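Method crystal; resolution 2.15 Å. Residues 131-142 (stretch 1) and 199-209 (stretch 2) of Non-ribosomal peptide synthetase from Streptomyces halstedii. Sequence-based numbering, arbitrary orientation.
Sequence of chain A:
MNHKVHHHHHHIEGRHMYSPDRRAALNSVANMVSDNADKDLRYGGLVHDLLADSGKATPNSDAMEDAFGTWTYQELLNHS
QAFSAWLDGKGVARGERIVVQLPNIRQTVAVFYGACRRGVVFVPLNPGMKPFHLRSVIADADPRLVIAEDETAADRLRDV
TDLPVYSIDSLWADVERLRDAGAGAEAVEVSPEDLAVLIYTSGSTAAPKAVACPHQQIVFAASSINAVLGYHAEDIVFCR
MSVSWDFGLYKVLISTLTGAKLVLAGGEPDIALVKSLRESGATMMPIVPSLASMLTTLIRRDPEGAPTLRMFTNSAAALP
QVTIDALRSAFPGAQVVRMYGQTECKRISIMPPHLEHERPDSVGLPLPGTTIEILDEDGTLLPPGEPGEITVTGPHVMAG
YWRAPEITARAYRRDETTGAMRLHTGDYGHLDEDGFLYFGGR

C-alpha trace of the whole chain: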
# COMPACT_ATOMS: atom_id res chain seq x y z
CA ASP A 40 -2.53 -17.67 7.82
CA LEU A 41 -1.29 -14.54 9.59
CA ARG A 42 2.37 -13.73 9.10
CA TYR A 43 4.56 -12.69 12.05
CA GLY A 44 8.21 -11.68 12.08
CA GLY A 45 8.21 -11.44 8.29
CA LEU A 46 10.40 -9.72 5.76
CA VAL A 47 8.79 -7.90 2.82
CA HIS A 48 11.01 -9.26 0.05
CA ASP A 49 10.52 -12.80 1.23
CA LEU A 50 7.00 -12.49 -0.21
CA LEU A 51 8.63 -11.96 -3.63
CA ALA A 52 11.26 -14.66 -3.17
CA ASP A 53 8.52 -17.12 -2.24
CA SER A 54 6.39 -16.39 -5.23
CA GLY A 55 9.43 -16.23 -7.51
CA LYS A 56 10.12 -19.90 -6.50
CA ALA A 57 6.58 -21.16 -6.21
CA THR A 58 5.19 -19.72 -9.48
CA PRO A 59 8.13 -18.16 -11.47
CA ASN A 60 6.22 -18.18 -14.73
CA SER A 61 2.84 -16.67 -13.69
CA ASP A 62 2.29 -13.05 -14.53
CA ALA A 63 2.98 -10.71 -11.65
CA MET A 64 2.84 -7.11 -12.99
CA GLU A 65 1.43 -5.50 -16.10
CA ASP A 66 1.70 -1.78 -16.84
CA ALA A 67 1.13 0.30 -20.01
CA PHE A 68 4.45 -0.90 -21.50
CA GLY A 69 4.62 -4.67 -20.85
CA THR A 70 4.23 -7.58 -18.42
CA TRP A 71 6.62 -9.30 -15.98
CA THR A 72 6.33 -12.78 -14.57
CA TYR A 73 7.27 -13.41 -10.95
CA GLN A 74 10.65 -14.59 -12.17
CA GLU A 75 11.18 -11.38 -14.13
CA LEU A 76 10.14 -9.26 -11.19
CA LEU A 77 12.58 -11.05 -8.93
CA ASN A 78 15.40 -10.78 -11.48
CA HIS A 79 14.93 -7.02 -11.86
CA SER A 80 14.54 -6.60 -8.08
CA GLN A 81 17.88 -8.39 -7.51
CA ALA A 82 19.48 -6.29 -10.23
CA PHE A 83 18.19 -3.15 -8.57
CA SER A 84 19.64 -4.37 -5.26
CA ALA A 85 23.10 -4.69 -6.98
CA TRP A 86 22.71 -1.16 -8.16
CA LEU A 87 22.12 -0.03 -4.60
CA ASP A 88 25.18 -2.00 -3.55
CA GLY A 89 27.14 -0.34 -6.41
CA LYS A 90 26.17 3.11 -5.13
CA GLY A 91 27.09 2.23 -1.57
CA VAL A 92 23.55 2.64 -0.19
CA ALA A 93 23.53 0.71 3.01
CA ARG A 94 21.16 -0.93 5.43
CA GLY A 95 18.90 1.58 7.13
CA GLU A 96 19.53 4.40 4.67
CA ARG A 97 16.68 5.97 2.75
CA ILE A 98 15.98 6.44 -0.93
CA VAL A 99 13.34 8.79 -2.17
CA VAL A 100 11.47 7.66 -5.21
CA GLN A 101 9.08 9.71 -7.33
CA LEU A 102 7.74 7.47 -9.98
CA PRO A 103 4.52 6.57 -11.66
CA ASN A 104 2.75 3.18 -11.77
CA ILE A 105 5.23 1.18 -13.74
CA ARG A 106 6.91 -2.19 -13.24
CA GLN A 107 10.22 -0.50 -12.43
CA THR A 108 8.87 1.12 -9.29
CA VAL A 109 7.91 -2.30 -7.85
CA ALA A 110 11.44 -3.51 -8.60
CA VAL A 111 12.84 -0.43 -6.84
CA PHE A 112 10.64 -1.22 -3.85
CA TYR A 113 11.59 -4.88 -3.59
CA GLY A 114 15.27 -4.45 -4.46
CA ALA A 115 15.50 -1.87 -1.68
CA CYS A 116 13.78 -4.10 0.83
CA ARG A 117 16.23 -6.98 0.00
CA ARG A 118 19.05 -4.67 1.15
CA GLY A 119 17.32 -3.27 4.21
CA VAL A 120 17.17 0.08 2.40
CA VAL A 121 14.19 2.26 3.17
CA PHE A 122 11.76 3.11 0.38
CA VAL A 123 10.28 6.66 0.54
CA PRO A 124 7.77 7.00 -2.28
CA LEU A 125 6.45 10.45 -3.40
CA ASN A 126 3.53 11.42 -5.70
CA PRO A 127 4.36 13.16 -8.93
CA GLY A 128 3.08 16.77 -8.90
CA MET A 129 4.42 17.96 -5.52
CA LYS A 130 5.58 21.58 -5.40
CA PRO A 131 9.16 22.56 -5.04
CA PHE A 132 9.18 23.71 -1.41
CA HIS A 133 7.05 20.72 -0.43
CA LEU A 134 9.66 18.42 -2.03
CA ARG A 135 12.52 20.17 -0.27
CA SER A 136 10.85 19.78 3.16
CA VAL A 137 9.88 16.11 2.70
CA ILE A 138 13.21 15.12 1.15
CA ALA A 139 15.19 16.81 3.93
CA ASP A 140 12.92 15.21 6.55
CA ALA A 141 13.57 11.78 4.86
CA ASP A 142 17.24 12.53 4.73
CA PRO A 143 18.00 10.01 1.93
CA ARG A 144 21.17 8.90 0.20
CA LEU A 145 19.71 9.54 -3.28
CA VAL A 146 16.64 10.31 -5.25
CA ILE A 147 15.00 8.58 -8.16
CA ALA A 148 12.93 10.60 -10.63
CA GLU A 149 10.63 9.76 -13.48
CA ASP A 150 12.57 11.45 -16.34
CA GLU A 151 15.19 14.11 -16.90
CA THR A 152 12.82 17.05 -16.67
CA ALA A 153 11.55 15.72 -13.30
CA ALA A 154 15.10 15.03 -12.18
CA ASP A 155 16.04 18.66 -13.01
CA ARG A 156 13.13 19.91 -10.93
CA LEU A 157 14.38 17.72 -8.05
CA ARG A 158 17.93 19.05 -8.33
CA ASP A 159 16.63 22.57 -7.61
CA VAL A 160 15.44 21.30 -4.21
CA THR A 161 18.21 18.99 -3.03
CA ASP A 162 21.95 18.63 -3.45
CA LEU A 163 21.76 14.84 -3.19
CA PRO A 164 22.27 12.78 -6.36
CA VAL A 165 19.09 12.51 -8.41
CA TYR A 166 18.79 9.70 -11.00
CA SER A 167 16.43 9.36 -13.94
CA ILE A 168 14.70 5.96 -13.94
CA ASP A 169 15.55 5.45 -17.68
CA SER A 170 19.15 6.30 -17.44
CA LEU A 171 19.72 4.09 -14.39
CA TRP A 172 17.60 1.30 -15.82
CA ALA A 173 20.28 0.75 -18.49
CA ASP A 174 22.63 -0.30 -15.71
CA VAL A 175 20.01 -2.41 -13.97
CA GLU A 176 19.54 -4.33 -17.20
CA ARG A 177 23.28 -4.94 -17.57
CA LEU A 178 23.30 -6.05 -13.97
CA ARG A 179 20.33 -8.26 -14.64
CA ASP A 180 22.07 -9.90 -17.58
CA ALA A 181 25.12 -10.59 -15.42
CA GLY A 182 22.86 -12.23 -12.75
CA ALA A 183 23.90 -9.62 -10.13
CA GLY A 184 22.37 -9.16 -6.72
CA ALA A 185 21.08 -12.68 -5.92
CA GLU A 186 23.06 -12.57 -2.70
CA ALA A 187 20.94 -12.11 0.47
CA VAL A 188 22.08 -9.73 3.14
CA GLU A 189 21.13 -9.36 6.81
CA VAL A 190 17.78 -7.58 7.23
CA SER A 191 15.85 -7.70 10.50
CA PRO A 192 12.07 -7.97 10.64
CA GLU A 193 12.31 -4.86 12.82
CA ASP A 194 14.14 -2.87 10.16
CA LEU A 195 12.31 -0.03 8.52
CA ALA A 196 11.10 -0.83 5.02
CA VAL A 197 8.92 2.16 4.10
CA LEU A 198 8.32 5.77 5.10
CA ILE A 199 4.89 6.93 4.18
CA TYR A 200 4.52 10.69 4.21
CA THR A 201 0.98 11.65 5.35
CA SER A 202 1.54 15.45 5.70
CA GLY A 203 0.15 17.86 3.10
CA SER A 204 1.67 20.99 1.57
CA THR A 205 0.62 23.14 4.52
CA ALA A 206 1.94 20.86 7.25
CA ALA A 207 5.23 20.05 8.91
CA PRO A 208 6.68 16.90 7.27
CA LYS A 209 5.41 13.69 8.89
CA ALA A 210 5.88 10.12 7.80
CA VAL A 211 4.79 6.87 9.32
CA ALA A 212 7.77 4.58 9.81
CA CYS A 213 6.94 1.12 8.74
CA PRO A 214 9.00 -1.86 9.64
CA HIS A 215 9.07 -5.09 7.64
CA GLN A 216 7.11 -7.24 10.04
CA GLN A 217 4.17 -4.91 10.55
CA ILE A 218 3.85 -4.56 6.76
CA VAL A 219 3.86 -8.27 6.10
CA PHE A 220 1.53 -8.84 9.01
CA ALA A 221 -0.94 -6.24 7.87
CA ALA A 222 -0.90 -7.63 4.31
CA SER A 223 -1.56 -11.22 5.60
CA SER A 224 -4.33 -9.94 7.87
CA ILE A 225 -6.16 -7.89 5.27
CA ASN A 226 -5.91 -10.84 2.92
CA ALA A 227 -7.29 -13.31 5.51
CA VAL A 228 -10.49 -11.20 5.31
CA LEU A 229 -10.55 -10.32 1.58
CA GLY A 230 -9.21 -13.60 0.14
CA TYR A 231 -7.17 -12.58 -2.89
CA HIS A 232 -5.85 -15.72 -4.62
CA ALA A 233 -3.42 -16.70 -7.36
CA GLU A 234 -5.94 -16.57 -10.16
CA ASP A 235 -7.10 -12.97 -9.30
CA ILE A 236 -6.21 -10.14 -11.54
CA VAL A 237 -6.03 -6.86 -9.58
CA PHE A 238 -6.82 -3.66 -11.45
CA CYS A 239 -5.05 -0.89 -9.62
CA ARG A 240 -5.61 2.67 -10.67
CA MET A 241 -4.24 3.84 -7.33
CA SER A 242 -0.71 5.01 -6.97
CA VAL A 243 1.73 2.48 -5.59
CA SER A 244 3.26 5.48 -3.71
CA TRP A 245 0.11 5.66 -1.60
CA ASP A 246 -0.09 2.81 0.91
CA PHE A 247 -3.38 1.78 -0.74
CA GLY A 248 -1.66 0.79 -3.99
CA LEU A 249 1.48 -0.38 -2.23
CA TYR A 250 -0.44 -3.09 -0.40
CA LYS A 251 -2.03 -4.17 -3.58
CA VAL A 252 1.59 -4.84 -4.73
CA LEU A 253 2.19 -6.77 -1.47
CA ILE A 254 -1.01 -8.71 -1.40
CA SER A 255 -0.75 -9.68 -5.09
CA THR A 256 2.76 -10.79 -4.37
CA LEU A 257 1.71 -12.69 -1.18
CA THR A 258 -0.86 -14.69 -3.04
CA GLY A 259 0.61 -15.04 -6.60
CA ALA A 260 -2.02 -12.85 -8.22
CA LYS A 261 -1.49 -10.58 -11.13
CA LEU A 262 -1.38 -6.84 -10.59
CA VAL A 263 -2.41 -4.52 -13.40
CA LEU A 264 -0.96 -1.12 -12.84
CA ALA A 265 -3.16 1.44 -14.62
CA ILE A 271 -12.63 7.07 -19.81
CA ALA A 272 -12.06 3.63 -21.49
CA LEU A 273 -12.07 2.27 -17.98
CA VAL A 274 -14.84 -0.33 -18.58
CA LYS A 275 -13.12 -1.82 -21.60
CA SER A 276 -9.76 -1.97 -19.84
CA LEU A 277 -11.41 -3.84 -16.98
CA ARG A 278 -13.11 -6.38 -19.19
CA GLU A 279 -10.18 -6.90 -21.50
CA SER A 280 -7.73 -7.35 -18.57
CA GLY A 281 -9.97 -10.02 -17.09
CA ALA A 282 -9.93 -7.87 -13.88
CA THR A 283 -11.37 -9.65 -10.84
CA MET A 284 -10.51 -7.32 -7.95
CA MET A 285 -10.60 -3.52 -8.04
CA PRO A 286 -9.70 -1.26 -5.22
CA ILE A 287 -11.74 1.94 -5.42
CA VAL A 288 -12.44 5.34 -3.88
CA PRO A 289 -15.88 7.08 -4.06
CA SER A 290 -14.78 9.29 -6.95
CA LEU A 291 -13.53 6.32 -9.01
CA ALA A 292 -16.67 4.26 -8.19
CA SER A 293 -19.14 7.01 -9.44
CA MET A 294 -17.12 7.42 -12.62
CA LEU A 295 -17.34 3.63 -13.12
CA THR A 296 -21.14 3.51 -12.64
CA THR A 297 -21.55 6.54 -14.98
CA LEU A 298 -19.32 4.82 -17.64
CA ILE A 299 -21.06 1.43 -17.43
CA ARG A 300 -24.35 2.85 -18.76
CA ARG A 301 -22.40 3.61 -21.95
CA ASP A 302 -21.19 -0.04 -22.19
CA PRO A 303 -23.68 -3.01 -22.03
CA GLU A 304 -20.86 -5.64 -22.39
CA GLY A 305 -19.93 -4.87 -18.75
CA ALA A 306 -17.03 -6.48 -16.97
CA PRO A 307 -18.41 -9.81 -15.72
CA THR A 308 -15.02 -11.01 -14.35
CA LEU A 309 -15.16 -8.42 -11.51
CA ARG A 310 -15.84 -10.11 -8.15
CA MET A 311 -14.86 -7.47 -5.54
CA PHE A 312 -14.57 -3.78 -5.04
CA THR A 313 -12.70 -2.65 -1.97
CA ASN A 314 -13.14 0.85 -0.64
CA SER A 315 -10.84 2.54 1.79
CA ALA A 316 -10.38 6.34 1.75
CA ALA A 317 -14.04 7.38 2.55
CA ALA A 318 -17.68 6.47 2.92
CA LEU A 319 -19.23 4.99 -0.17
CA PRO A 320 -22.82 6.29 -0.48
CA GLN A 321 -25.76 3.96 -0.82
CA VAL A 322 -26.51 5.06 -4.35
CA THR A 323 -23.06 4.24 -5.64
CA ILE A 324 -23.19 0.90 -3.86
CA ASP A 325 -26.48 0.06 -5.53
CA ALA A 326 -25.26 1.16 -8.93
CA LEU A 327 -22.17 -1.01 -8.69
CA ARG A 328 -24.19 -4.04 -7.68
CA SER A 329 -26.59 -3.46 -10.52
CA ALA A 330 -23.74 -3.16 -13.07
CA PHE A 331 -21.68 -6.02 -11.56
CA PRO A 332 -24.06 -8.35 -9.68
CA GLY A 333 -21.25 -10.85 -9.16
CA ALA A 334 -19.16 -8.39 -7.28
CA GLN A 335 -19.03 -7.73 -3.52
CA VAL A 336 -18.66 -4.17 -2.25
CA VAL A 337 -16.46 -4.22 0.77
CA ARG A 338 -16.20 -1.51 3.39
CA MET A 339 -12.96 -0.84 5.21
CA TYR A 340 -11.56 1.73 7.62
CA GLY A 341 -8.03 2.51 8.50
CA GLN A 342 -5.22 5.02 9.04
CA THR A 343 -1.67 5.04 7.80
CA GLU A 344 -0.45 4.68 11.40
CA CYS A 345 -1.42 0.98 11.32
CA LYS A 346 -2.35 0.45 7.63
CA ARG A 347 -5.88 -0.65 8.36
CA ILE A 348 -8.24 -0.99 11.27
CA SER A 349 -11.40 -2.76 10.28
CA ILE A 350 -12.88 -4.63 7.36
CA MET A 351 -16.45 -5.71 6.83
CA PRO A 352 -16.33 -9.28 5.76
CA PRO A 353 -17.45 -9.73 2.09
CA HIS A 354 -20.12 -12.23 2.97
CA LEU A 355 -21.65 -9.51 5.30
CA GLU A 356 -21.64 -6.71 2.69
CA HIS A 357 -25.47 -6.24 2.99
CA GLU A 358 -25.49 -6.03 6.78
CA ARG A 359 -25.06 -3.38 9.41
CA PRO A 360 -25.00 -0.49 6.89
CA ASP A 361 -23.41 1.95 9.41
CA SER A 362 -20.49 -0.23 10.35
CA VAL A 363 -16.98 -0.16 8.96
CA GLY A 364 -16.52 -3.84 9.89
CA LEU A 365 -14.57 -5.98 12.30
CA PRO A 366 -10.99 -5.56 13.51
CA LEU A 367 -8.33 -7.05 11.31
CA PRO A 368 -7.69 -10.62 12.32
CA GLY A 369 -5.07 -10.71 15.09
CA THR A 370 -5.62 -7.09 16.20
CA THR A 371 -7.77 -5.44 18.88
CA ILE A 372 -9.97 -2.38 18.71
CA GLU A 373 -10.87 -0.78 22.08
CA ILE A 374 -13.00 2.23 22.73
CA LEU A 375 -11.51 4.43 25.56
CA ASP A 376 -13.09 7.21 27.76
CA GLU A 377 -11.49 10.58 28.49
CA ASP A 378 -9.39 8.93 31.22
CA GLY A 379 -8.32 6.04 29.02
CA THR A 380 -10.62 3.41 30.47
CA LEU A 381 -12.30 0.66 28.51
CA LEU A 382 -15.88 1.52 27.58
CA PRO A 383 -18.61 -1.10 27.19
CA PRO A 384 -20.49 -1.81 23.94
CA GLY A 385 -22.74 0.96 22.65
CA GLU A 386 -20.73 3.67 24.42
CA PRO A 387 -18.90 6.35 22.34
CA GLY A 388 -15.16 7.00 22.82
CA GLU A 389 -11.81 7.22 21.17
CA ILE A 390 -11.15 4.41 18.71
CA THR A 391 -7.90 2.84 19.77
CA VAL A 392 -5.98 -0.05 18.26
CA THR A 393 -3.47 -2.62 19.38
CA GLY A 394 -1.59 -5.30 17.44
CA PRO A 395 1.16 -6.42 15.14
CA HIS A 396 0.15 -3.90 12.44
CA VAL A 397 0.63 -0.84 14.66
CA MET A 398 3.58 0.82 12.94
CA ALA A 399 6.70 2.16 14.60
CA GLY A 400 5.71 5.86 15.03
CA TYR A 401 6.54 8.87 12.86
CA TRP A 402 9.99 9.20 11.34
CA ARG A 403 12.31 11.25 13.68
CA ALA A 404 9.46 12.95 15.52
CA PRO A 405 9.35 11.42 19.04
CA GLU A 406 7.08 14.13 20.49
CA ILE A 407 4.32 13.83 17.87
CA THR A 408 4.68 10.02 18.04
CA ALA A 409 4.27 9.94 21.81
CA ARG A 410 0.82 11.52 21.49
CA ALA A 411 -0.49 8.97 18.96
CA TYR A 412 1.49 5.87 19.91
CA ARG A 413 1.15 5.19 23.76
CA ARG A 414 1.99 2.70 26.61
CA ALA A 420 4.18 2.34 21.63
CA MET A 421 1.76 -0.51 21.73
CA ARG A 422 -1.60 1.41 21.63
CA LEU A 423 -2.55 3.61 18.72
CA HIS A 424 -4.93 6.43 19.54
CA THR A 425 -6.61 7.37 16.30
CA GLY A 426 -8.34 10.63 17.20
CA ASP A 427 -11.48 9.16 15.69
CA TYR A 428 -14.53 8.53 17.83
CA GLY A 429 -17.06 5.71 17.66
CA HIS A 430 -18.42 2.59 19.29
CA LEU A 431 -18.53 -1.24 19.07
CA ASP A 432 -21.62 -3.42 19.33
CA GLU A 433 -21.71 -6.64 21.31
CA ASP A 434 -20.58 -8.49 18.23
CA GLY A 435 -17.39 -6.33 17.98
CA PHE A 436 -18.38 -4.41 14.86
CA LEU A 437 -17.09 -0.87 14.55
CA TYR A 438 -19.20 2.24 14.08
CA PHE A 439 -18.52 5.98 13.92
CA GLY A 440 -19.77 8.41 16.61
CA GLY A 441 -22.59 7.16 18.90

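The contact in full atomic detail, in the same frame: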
# COMPACT_ATOMS: atom_id res chain seq x y z
N PRO A 131 7.77 22.54 -5.46
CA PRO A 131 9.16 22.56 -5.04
C PRO A 131 9.40 22.62 -3.55
O PRO A 131 10.13 21.79 -3.02
CB PRO A 131 9.71 23.82 -5.74
CG PRO A 131 8.89 23.91 -7.00
CD PRO A 131 7.54 23.31 -6.70
N PHE A 132 8.81 23.58 -2.83
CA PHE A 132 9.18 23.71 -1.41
C PHE A 132 8.67 22.50 -0.59
O PHE A 132 9.19 22.18 0.49
CB PHE A 132 8.65 24.98 -0.79
CG PHE A 132 7.27 24.82 -0.23
CD1 PHE A 132 7.10 24.76 1.14
CD2 PHE A 132 6.18 24.72 -1.07
CE1 PHE A 132 5.84 24.63 1.67
CE2 PHE A 132 4.91 24.62 -0.55
CZ PHE A 132 4.74 24.55 0.81
N HIS A 133 7.62 21.88 -1.09
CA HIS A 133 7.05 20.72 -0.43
C HIS A 133 8.04 19.55 -0.54
O HIS A 133 8.37 18.87 0.47
CB HIS A 133 5.69 20.41 -1.06
CG HIS A 133 4.92 19.39 -0.32
ND1 HIS A 133 3.79 18.81 -0.82
CD2 HIS A 133 5.13 18.82 0.89
CE1 HIS A 133 3.32 17.93 0.04
NE2 HIS A 133 4.13 17.91 1.09
N LEU A 134 8.56 19.37 -1.76
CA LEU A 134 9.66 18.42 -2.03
C LEU A 134 10.86 18.66 -1.15
O LEU A 134 11.33 17.75 -0.48
CB LEU A 134 10.06 18.47 -3.50
CG LEU A 134 8.99 17.73 -4.33
CD1 LEU A 134 9.02 18.14 -5.79
CD2 LEU A 134 9.19 16.23 -4.19
N ARG A 135 11.34 19.90 -1.08
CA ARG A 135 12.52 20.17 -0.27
C ARG A 135 12.31 19.76 1.18
O ARG A 135 13.22 19.21 1.78
CB ARG A 135 13.03 21.64 -0.35
CG ARG A 135 12.18 22.70 0.29
CD ARG A 135 12.97 24.02 0.43
NE ARG A 135 14.02 24.12 -0.59
CZ ARG A 135 13.88 24.71 -1.77
NH1 ARG A 135 12.74 25.30 -2.13
NH2 ARG A 135 14.92 24.74 -2.59
N SER A 136 11.15 20.08 1.75
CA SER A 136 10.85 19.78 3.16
C SER A 136 10.81 18.26 3.41
O SER A 136 11.42 17.75 4.35
CB SER A 136 9.49 20.40 3.54
OG SER A 136 9.06 19.96 4.81
N VAL A 137 10.10 17.55 2.54
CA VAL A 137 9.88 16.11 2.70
C VAL A 137 11.21 15.38 2.49
O VAL A 137 11.62 14.55 3.32
CB VAL A 137 8.77 15.62 1.75
CG1 VAL A 137 8.70 14.10 1.70
CG2 VAL A 137 7.43 16.17 2.21
N ILE A 138 11.94 15.75 1.44
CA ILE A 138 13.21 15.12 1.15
C ILE A 138 14.20 15.31 2.27
O ILE A 138 14.82 14.34 2.71
CB ILE A 138 13.78 15.63 -0.19
CG1 ILE A 138 12.85 15.13 -1.29
CG2 ILE A 138 15.23 15.18 -0.38
CD1 ILE A 138 13.30 15.46 -2.69
N ALA A 139 14.33 16.54 2.77
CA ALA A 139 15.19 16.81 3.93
C ALA A 139 14.68 16.07 5.17
O ALA A 139 15.46 15.58 5.96
CB ALA A 139 15.28 18.32 4.23
N ASP A 140 13.38 16.01 5.38
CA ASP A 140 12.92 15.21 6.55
C ASP A 140 13.34 13.71 6.37
O ASP A 140 13.82 13.08 7.30
CB ASP A 140 11.43 15.32 6.74
CG ASP A 140 10.97 14.66 8.04
OD1 ASP A 140 11.25 15.27 9.07
OD2 ASP A 140 10.36 13.54 8.02
N ALA A 141 13.23 13.19 5.14
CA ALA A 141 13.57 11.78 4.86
C ALA A 141 15.03 11.55 4.96
O ALA A 141 15.50 10.42 5.28
CB ALA A 141 13.11 11.38 3.48
N ASP A 142 15.79 12.59 4.61
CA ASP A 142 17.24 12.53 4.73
C ASP A 142 17.82 11.32 3.97
O ASP A 142 18.57 10.51 4.55
CB ASP A 142 17.63 12.55 6.24
CG ASP A 142 19.14 12.58 6.49
OD1 ASP A 142 19.92 13.06 5.63
OD2 ASP A 142 19.54 12.08 7.57
N ILE A 199 6.05 6.45 4.91
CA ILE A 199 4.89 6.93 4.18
C ILE A 199 4.58 8.31 4.66
O ILE A 199 4.10 8.47 5.79
CB ILE A 199 3.67 6.08 4.46
CG1 ILE A 199 3.85 4.65 3.97
CG2 ILE A 199 2.44 6.71 3.81
CD1 ILE A 199 3.82 4.54 2.45
N TYR A 200 4.80 9.31 3.81
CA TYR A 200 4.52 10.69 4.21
C TYR A 200 3.04 10.94 4.15
O TYR A 200 2.44 10.79 3.11
CB TYR A 200 5.35 11.67 3.35
CG TYR A 200 6.71 11.85 3.95
CD1 TYR A 200 6.92 12.78 4.95
CD2 TYR A 200 7.78 11.02 3.60
CE1 TYR A 200 8.18 12.93 5.54
CE2 TYR A 200 9.02 11.16 4.19
CZ TYR A 200 9.22 12.13 5.15
OH TYR A 200 10.43 12.26 5.78
N THR A 201 2.43 11.28 5.28
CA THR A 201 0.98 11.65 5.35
C THR A 201 0.71 13.20 5.38
O THR A 201 -0.39 13.66 5.13
CB THR A 201 0.38 11.08 6.64
OG1 THR A 201 1.14 11.56 7.76
CG2 THR A 201 0.46 9.56 6.61
N SER A 202 1.73 13.99 5.62
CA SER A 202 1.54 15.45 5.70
C SER A 202 1.35 16.15 4.34
O SER A 202 2.03 15.89 3.37
CB SER A 202 2.74 16.04 6.37
OG SER A 202 3.92 15.51 5.83
N GLY A 203 0.40 17.06 4.29
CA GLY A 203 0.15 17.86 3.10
C GLY A 203 1.11 19.05 3.01
O GLY A 203 1.99 19.28 3.88
N SER A 204 0.94 19.76 1.91
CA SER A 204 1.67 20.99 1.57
C SER A 204 1.85 21.97 2.72
O SER A 204 2.95 22.51 2.92
CB SER A 204 0.85 21.68 0.52
OG SER A 204 1.74 22.12 -0.40
N THR A 205 0.75 22.16 3.46
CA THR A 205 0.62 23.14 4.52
C THR A 205 0.96 22.62 5.90
O THR A 205 0.59 23.25 6.90
CB THR A 205 -0.84 23.61 4.61
OG1 THR A 205 -1.64 22.48 4.96
CG2 THR A 205 -1.28 24.18 3.25
N ALA A 206 1.66 21.49 5.98
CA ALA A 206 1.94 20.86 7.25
C ALA A 206 3.44 20.60 7.38
O ALA A 206 4.15 20.49 6.37
CB ALA A 206 1.19 19.53 7.32
N ALA A 207 3.91 20.52 8.63
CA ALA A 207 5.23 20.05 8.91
C ALA A 207 5.34 18.59 8.36
O ALA A 207 4.36 17.84 8.44
CB ALA A 207 5.48 20.07 10.40
N PRO A 208 6.52 18.22 7.83
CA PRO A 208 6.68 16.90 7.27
C PRO A 208 6.49 15.80 8.33
O PRO A 208 6.92 15.93 9.47
CB PRO A 208 8.09 16.91 6.72
CG PRO A 208 8.81 18.03 7.40
CD PRO A 208 7.78 19.00 7.85
N LYS A 209 5.84 14.71 7.94
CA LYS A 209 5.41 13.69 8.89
C LYS A 209 5.16 12.40 8.15
O LYS A 209 4.30 12.35 7.31
CB LYS A 209 4.14 14.16 9.59
CG LYS A 209 3.78 13.26 10.75
CD LYS A 209 2.58 13.73 11.57
CE LYS A 209 1.27 13.41 10.89
NZ LYS A 209 0.14 13.72 11.82

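Residues 131-141 form a helix that packs against the segment 199-209, which leaves a strand at Tyr200 and continues as a loop through a type I turn from Gly203 to Ala206. Together the two stretches bury 488 Å². The helix meets the loop through His133, Ser136, Val137 and Asp140, which recur along one side of the helix at i, i+3, i+4 and i+7, with Phe132 and Ala141 at the two ends of the contact.

Pro131 lies too far away to take part. Phe132 starts sideways to the loop, but with chi1 at 88° (p), the end of its ring comes nearer, so that CZ lies 3.4 Å from Ser204 O, approached obliquely to the ring plane. His133 points toward the loop and lays its imidazole against the start of the turn. Ser204 CA sits 3.8 Å from the centroid of the His133 ring and only 9° off the ring normal, a CH-pi contact over the face; Ser204 N covers the same ring, 3.5 Å from His133 CE1. At the ring edge, His133 NE2 is 3.7 Å from Ser202 O, too long to count as a hydrogen bond.

Leu134 and Arg135 are out of reach, and the next contact comes one turn further along the helix. The CA-to-CB bond of Ser136 points toward the loop, and Ser136 OG lies 3.2 Å from Pro208 CG; since this proline carbon offers no polar partner, the approach is a van der Waals contact. Val137, buried and t at chi1, lays a methyl on the tyrosine: Val137 CG1 is 3.6 Å from the centroid of the Tyr200 ring, 8° off its normal, and 3.7 Å from Tyr200 CD2. This CH-pi contact lies over one face of the ring; in all, the helix covers 91 Å² of Tyr200.

Ile138 points away and Ala139 makes no contact. Asp140 provides the one hydrogen bond between the stretches: Tyr200 OH donates to Asp140 OD2 at 2.6 Å, a short bond to a carboxylate oxygen lying near the plane of the phenol ring. The same side chain also packs on the proline, with Asp140 CB 3.7 Å from Pro208 CB, so Asp140 combines polar and apolar contacts. Ala141 completes the surroundings of the hydroxyl. Its CB is 3.6 Å from Tyr200 OH, and although Ala141 N comes within 3.0 Å of Tyr200 OH, the angle is poor; that amide instead donates to Val137 O within the helix, at 2.8 Å. Asp142, with positive phi, leaves the helical conformation and makes no contact with the loop.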